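Local structure of probable transcriptional regulator (4GHJ) at residues Arg48-Thr51 and Gln52-Ala56; Thr65-Asn68 and Ala69-Lys73; Thr89-Ile92 and Asp93-Ile96. The protein probably binds DNA through a helix-turn-helix of the XRE family and so acts as a transcriptional regulator. All coordinates share one frame; numbering follows the deposited sequence.

Interaction 1 of 3, residues Arg48-Thr51 and Gln52-Ala56; sequences RDLT and QSEVA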
loop_
_atom_site.group_PDB
_atom_site.type_symbol
_atom_site.label_atom_id
_atom_site.label_comp_id
_atom_site.label_asym_id
_atom_site.label_seq_id
_atom_site.Cartn_x
_atom_site.Cartn_y
_atom_site.Cartn_z
ATOM N N ARG B 48 1.897 -12.573 -15.860
ATOM C CA ARG B 48 0.890 -13.620 -15.653
ATOM C C ARG B 48 -0.056 -13.757 -16.855
ATOM O O ARG B 48 -1.000 -14.541 -16.813
ATOM C CB ARG B 48 0.108 -13.316 -14.366
ATOM C CG ARG B 48 0.968 -13.600 -13.134
ATOM C CD ARG B 48 0.546 -12.864 -11.876
ATOM N NE ARG B 48 1.422 -13.306 -10.811
ATOM C CZ ARG B 48 2.679 -12.910 -10.664
ATOM N NH1 ARG B 48 3.220 -12.010 -11.488
ATOM N NH2 ARG B 48 3.398 -13.417 -9.686
ATOM N N ASP B 49 0.230 -12.991 -17.915
ATOM C CA ASP B 49 -0.567 -12.968 -19.140
ATOM C C ASP B 49 -1.999 -12.528 -18.923
ATOM O O ASP B 49 -2.920 -13.051 -19.553
ATOM C CB ASP B 49 -0.530 -14.328 -19.829
ATOM C CG ASP B 49 0.785 -14.589 -20.500
ATOM O OD1 ASP B 49 1.466 -13.599 -20.852
ATOM O OD2 ASP B 49 1.130 -15.776 -20.710
ATOM N N LEU B 50 -2.187 -11.560 -18.039
ATOM C CA LEU B 50 -3.522 -11.062 -17.728
ATOM C C LEU B 50 -3.738 -9.681 -18.303
ATOM O O LEU B 50 -2.788 -8.911 -18.433
ATOM C CB LEU B 50 -3.730 -11.021 -16.216
ATOM C CG LEU B 50 -3.953 -12.345 -15.469
ATOM C CD1 LEU B 50 -3.851 -12.163 -13.958
ATOM C CD2 LEU B 50 -5.307 -12.958 -15.835
ATOM N N THR B 51 -4.976 -9.377 -18.679
ATOM C CA THR B 51 -5.309 -8.022 -19.121
ATOM C C THR B 51 -5.842 -7.223 -17.907
ATOM O O THR B 51 -6.174 -7.817 -16.880
ATOM C CB THR B 51 -6.401 -8.035 -20.182
ATOM O OG1 THR B 51 -7.606 -8.550 -19.608
ATOM C CG2 THR B 51 -5.988 -8.899 -21.394
ATOM N N GLN B 52 -5.975 -5.899 -18.052
ATOM C CA GLN B 52 -6.550 -5.056 -16.996
ATOM C C GLN B 52 -8.005 -5.481 -16.750
ATOM O O GLN B 52 -8.453 -5.550 -15.601
ATOM C CB GLN B 52 -6.478 -3.567 -17.334
ATOM C CG GLN B 52 -5.080 -2.988 -17.292
ATOM C CD GLN B 52 -5.038 -1.521 -17.567
ATOM O OE1 GLN B 52 -5.913 -0.970 -18.251
ATOM N NE2 GLN B 52 -4.000 -0.863 -17.064
ATOM N N SER B 53 -8.724 -5.762 -17.831
ATOM C CA SER B 53 -10.108 -6.216 -17.748
ATOM C C SER B 53 -10.220 -7.510 -16.969
ATOM O O SER B 53 -11.110 -7.641 -16.147
ATOM C CB SER B 53 -10.698 -6.412 -19.140
ATOM O OG SER B 53 -10.715 -5.196 -19.837
ATOM N N GLU B 54 -9.303 -8.452 -17.221
ATOM C CA GLU B 54 -9.303 -9.765 -16.528
ATOM C C GLU B 54 -8.987 -9.642 -15.008
ATOM O O GLU B 54 -9.583 -10.336 -14.190
ATOM C CB GLU B 54 -8.327 -10.739 -17.207
ATOM C CG GLU B 54 -8.782 -11.182 -18.618
ATOM C CD GLU B 54 -7.684 -11.862 -19.452
ATOM O OE1 GLU B 54 -6.491 -11.776 -19.074
ATOM O OE2 GLU B 54 -8.019 -12.474 -20.502
ATOM N N VAL B 55 -8.067 -8.749 -14.650
ATOM C CA VAL B 55 -7.758 -8.498 -13.232
ATOM C C VAL B 55 -8.999 -7.916 -12.540
ATOM O O VAL B 55 -9.416 -8.382 -11.458
ATOM C CB VAL B 55 -6.542 -7.579 -13.078
ATOM C CG1 VAL B 55 -6.374 -7.129 -11.606
ATOM C CG2 VAL B 55 -5.282 -8.284 -13.599
ATOM N N ALA B 56 -9.625 -6.939 -13.184
ATOM C CA ALA B 56 -10.833 -6.316 -12.640
ATOM C C ALA B 56 -11.889 -7.380 -12.407
ATOM O O ALA B 56 -12.479 -7.421 -11.340
ATOM C CB ALA B 56 -11.361 -5.244 -13.585
#

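Interaction 2 of 3, residues Thr65-Asn68 and Ala69-Lys73; sequences TVLN and AEKGK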
loop_
_atom_site.group_PDB
_atom_site.type_symbol
_atom_site.label_atom_id
_atom_site.label_comp_id
_atom_site.label_asym_id
_atom_site.label_seq_id
_atom_site.Cartn_x
_atom_site.Cartn_y
_atom_site.Cartn_z
ATOM N N THR B 65 -10.495 1.166 -12.330
ATOM C CA THR B 65 -9.845 1.150 -11.021
ATOM C C THR B 65 -8.475 0.495 -11.141
ATOM O O THR B 65 -7.510 0.941 -10.520
ATOM C CB THR B 65 -10.743 0.440 -10.002
ATOM O OG1 THR B 65 -12.015 1.111 -9.977
ATOM C CG2 THR B 65 -10.136 0.448 -8.626
ATOM N N VAL B 66 -8.384 -0.537 -11.980
ATOM C CA VAL B 66 -7.116 -1.230 -12.212
ATOM C C VAL B 66 -6.174 -0.324 -13.027
ATOM O O VAL B 66 -4.977 -0.220 -12.749
ATOM C CB VAL B 66 -7.338 -2.589 -12.928
ATOM C CG1 VAL B 66 -5.986 -3.231 -13.347
ATOM C CG2 VAL B 66 -8.151 -3.513 -12.049
ATOM N N LEU B 67 -6.732 0.326 -14.040
ATOM C CA LEU B 67 -5.967 1.233 -14.897
ATOM C C LEU B 67 -5.317 2.336 -14.050
ATOM O O LEU B 67 -4.109 2.583 -14.166
ATOM C CB LEU B 67 -6.893 1.784 -15.983
ATOM C CG LEU B 67 -6.360 2.730 -17.069
ATOM C CD1 LEU B 67 -7.369 2.798 -18.248
ATOM C CD2 LEU B 67 -6.112 4.102 -16.509
ATOM N N ASN B 68 -6.106 2.956 -13.162
ATOM C CA ASN B 68 -5.590 3.971 -12.267
ATOM C C ASN B 68 -4.542 3.457 -11.294
ATOM O O ASN B 68 -3.596 4.174 -10.987
ATOM C CB ASN B 68 -6.724 4.658 -11.481
ATOM C CG ASN B 68 -7.564 5.587 -12.352
ATOM O OD1 ASN B 68 -7.099 6.051 -13.376
ATOM N ND2 ASN B 68 -8.804 5.864 -11.936
ATOM N N ALA B 69 -4.713 2.223 -10.803
ATOM C CA ALA B 69 -3.770 1.630 -9.873
ATOM C C ALA B 69 -2.390 1.450 -10.513
ATOM O O ALA B 69 -1.346 1.653 -9.870
ATOM C CB ALA B 69 -4.315 0.275 -9.345
ATOM N N GLU B 70 -2.373 1.093 -11.797
ATOM C CA GLU B 70 -1.109 0.892 -12.490
ATOM C C GLU B 70 -0.391 2.237 -12.783
ATOM O O GLU B 70 0.733 2.258 -13.247
ATOM C CB GLU B 70 -1.323 0.031 -13.742
ATOM C CG GLU B 70 -1.648 -1.412 -13.341
ATOM C CD GLU B 70 -1.855 -2.357 -14.494
ATOM O OE1 GLU B 70 -1.689 -1.966 -15.688
ATOM O OE2 GLU B 70 -2.172 -3.526 -14.174
ATOM N N LYS B 71 -1.081 3.346 -12.536
ATOM C CA LYS B 71 -0.479 4.676 -12.601
ATOM C C LYS B 71 -0.099 5.168 -11.175
ATOM O O LYS B 71 0.448 6.270 -11.007
ATOM C CB LYS B 71 -1.445 5.634 -13.284
ATOM C CG LYS B 71 -1.661 5.265 -14.756
ATOM C CD LYS B 71 -2.629 6.199 -15.428
ATOM C CE LYS B 71 -2.894 5.775 -16.873
ATOM N NZ LYS B 71 -1.679 5.758 -17.750
ATOM N N GLY B 72 -0.339 4.319 -10.166
ATOM C CA GLY B 72 0.004 4.631 -8.752
ATOM C C GLY B 72 -1.136 5.291 -7.969
ATOM O O GLY B 72 -0.933 5.747 -6.828
ATOM N N LYS B 73 -2.333 5.325 -8.560
ATOM C CA LYS B 73 -3.487 5.991 -7.946
ATOM C C LYS B 73 -4.408 4.899 -7.461
ATOM O O LYS B 73 -5.148 4.313 -8.232
ATOM C CB LYS B 73 -4.166 6.912 -8.960
ATOM C CG LYS B 73 -3.170 7.903 -9.601
ATOM C CD LYS B 73 -3.807 8.779 -10.666
ATOM C CE LYS B 73 -2.766 9.729 -11.265
ATOM N NZ LYS B 73 -3.316 10.643 -12.291
HETATM O O HOH W 1 -7.502 2.852 -8.403
HETATM O O HOH W 2 -5.036 8.286 -13.647
#

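Interaction 3 of 3, residues Thr89-Ile92 and Asp93-Ile96; sequences TEQI and DLFI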
loop_
_atom_site.group_PDB
_atom_site.type_symbol
_atom_site.label_atom_id
_atom_site.label_comp_id
_atom_site.label_asym_id
_atom_site.label_seq_id
_atom_site.Cartn_x
_atom_site.Cartn_y
_atom_site.Cartn_z
ATOM N N THR B 89 -0.757 -11.952 -2.721
ATOM C CA THR B 89 -1.203 -11.382 -1.443
ATOM C C THR B 89 -0.092 -11.263 -0.388
ATOM O O THR B 89 0.015 -10.231 0.274
ATOM C CB THR B 89 -2.383 -12.186 -0.843
ATOM O OG1 THR B 89 -3.313 -12.527 -1.872
ATOM C CG2 THR B 89 -3.090 -11.368 0.284
ATOM N N GLU B 90 0.753 -12.294 -0.254
ATOM C CA GLU B 90 1.853 -12.280 0.746
ATOM C C GLU B 90 2.886 -11.162 0.540
ATOM O O GLU B 90 3.580 -10.757 1.481
ATOM C CB GLU B 90 2.588 -13.612 0.782
ATOM C CG GLU B 90 1.748 -14.820 1.176
ATOM C CD GLU B 90 2.567 -16.114 1.206
ATOM O OE1 GLU B 90 3.794 -16.042 1.469
ATOM O OE2 GLU B 90 1.986 -17.204 0.995
ATOM N N GLN B 91 2.995 -10.664 -0.690
ATOM C CA GLN B 91 3.882 -9.545 -0.972
ATOM C C GLN B 91 3.537 -8.325 -0.105
ATOM O O GLN B 91 4.390 -7.477 0.109
ATOM C CB GLN B 91 3.815 -9.166 -2.450
ATOM C CG GLN B 91 4.467 -10.185 -3.367
ATOM C CD GLN B 91 5.985 -10.162 -3.262
ATOM O OE1 GLN B 91 6.637 -9.109 -3.433
ATOM N NE2 GLN B 91 6.562 -11.322 -2.978
ATOM N N ILE B 92 2.300 -8.232 0.407
ATOM C CA ILE B 92 1.930 -7.078 1.241
ATOM C C ILE B 92 2.838 -7.006 2.473
ATOM O O ILE B 92 3.062 -5.928 3.017
ATOM C CB ILE B 92 0.411 -7.053 1.639
ATOM C CG1 ILE B 92 -0.013 -5.641 2.101
ATOM C CG2 ILE B 92 0.086 -8.111 2.705
ATOM C CD1 ILE B 92 0.026 -4.529 0.989
ATOM N N ASP B 93 3.374 -8.149 2.893
ATOM C CA ASP B 93 4.306 -8.207 4.044
ATOM C C ASP B 93 5.671 -7.543 3.749
ATOM O O ASP B 93 6.474 -7.324 4.678
ATOM C CB ASP B 93 4.518 -9.637 4.487
ATOM C CG ASP B 93 3.263 -10.279 5.082
ATOM O OD1 ASP B 93 2.209 -9.622 5.307
ATOM O OD2 ASP B 93 3.350 -11.481 5.327
ATOM N N LEU B 94 5.941 -7.260 2.469
ATOM C CA LEU B 94 7.137 -6.510 2.054
ATOM C C LEU B 94 6.777 -4.988 1.879
ATOM O O LEU B 94 7.662 -4.155 1.644
ATOM C CB LEU B 94 7.737 -7.104 0.773
ATOM C CG LEU B 94 7.973 -8.632 0.810
ATOM C CD1 LEU B 94 8.590 -9.167 -0.492
ATOM C CD2 LEU B 94 8.870 -8.975 1.948
ATOM N N PHE B 95 5.492 -4.653 1.957
ATOM C CA PHE B 95 5.051 -3.255 1.899
ATOM C C PHE B 95 5.109 -2.711 3.341
ATOM O O PHE B 95 5.704 -1.667 3.591
ATOM C CB PHE B 95 3.655 -3.138 1.282
ATOM C CG PHE B 95 3.171 -1.720 1.135
ATOM C CD1 PHE B 95 3.753 -0.866 0.211
ATOM C CD2 PHE B 95 2.110 -1.251 1.902
ATOM C CE1 PHE B 95 3.311 0.443 0.080
ATOM C CE2 PHE B 95 1.652 0.054 1.765
ATOM C CZ PHE B 95 2.255 0.899 0.856
ATOM N N ILE B 96 4.484 -3.427 4.276
ATOM C CA ILE B 96 4.594 -3.103 5.701
ATOM C C ILE B 96 4.755 -4.423 6.454
ATOM O O ILE B 96 3.769 -5.162 6.630
ATOM C CB ILE B 96 3.409 -2.304 6.306
ATOM C CG1 ILE B 96 3.179 -0.991 5.579
ATOM C CG2 ILE B 96 3.721 -1.957 7.737
ATOM C CD1 ILE B 96 2.196 -0.088 6.302
#

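Interaction 1 of 3, residues Arg48-Thr51 and Gln52-Ala56
The side chain of Thr51 lies across that of Glu54, the two meeting at a slant where the chain turns into a helix. Thr51 is the N-cap, and its OG1 accepts a hydrogen bond from the backbone N of Glu54 at 2.9 Å. The hydroxyl can do this because it stands between its own backbone N and carbonyl carbon (chi1 64°), the rotation that turns it toward Glu54 N. Glu54 returns the favour: Thr51 N donates to its OE1, also at 2.9 Å, with an N-H...O angle of 156°. The amide arrives from above the carboxylate plane, 44° out of it, and no flat in-plane approach is made. These reciprocal bonds make a capping box, in which the N-cap side chain takes the amide of the third residue of the helix and that residue's side chain takes the amide of the N-cap. The first main-chain bond follows at once, Val55 N to Thr51 O at 3.1 Å.

Leu50 packs outside the box. Its CD2 lies 3.6 Å from Glu54 OE1, while its CB comes within 4.1 Å of Val55 CG2, the two apolar side chains crossing at about a right angle. Just upstream, Asp49 takes a positive phi in a Schellman motif that ends the preceding helix.

The segment is thus the corner between helix 30-47 and helix 52-59. Leu50 and Val55 both rest on Leu86, beyond helix 76-85, while Gln52 packs on Val66 and Leu67 of helix 63-69, and its NE2 bonds to Glu70 just beyond it.

Interaction 2 of 3, residues Thr65-Asn68 and Ala69-Lys73
Ala69 touches Thr65 through the backbone, its N donating to Thr65 O at 3.1 Å in an ordinary helical bond, and its methyl lies near the carbonyl oxygens of both Thr65 and Val66. Glu70 comes next. Its N donates to Val66 O, with a weak second bond to Leu67 O, and its extended side chain runs beside that of Val66, pointing the same way, so that OE2 lies 3.9 Å from Val66 CG1. The carboxylate is held from beyond the segment, by a salt bridge to Arg45 and a hydrogen bond from Gln52.

Lys71 lies alongside Leu67. Its chain runs straight as far as CE (chi3 -177°), which lies 3.6 Å from Leu67 CD2, a van der Waals touch of the lysine's CE methylene on a leucine methyl, and only NZ turns off at the last torsion. Its N donates to Asn68 O at 3.1 Å from well above the carbonyl plane. Gly72 then breaks the helical course with a positive phi, closing a type I turn through its N to Ala69 O at 2.9 Å. Lys73 brings the chain back: its N reaches the same Asn68 O at 3.0 Å from the opposite face of the carbonyl plane, so one oxygen is gripped by two amides. Two waters extend the link. One donates to both Thr65 O and Lys73 O; the other, 3.1 Å from Asn68 OD1, joins that amide to Lys73 NZ.

The paired bonds, Lys73 N to Asn68 O and inside it Gly72 N to Ala69 O, around a glycine of positive phi make the Schellman motif. Here it ends helix 63-69, which by its order in this helix-turn-helix family is probably the recognition helix.

Interaction 3 of 3, residues Thr89-Ile92 and Asp93-Ile96
Ile92 offers Phe95 both its carbonyl oxygen and its side chain. Ile92 O accepts hydrogen bonds from two amides: Phe95 N at 2.9 Å, from far above the carbonyl plane, and Ile96 N at 3.1 Å, nearly along the C=O axis, with an N-H...O angle of 166°. Two earlier carbonyls each bond an amide three residues on. Glu90 O accepts from Asp93 N at 3.0 Å, and Gln91 O from Leu94 N at 2.8 Å, both donors again standing out of the carbonyl plane, as the tight winding of a 3-10 turn brings about.

The side-chain touches are apolar or mixed. A bend at chi2 (66°) turns Ile92 CD1 to within 3.9 Å of Phe95 CB, the two side chains meeting at a slant. Leu94 CD1 sits 3.5 Å from Gln91 OE1.

That glutamine and Asp93 find their polar partners in the second subunit. Gln91 OE1 accepts from Ile96 N of the second subunit, and Phe95 O here accepts from Gln91 NE2 of the second subunit. Arg40 NH1 of the second subunit forms a salt bridge with Asp93 OD1 and also hydrogen-bonds Ile96 O. The turn follows helix 76-85, on which Ile92 packs at Met79 and Ile80, and it faces the dimer partner, where Leu33 and Ile37 of the second subunit cover Thr89 and Ile96.

Along the chain the three contacts come in series, the first two at a helix start and a helix end, the third a separate 3-10 turn. Interaction 1 starts helix 52-59 and interaction 2 finishes helix 63-69, the next helix in the chain; their centres lie 13 Å apart and they touch, Gln52 of one meeting Glu70, Leu67 and Val66 of the other. Interaction 3, after helix 76-85, is about 20 Å from interaction 1 and 18 Å from interaction 2, centre to centre, across the chain's centre from both. The division is consistent with a DNA-binding pair of helices on one side of the small helical domain and a dimer-forming turn on the other.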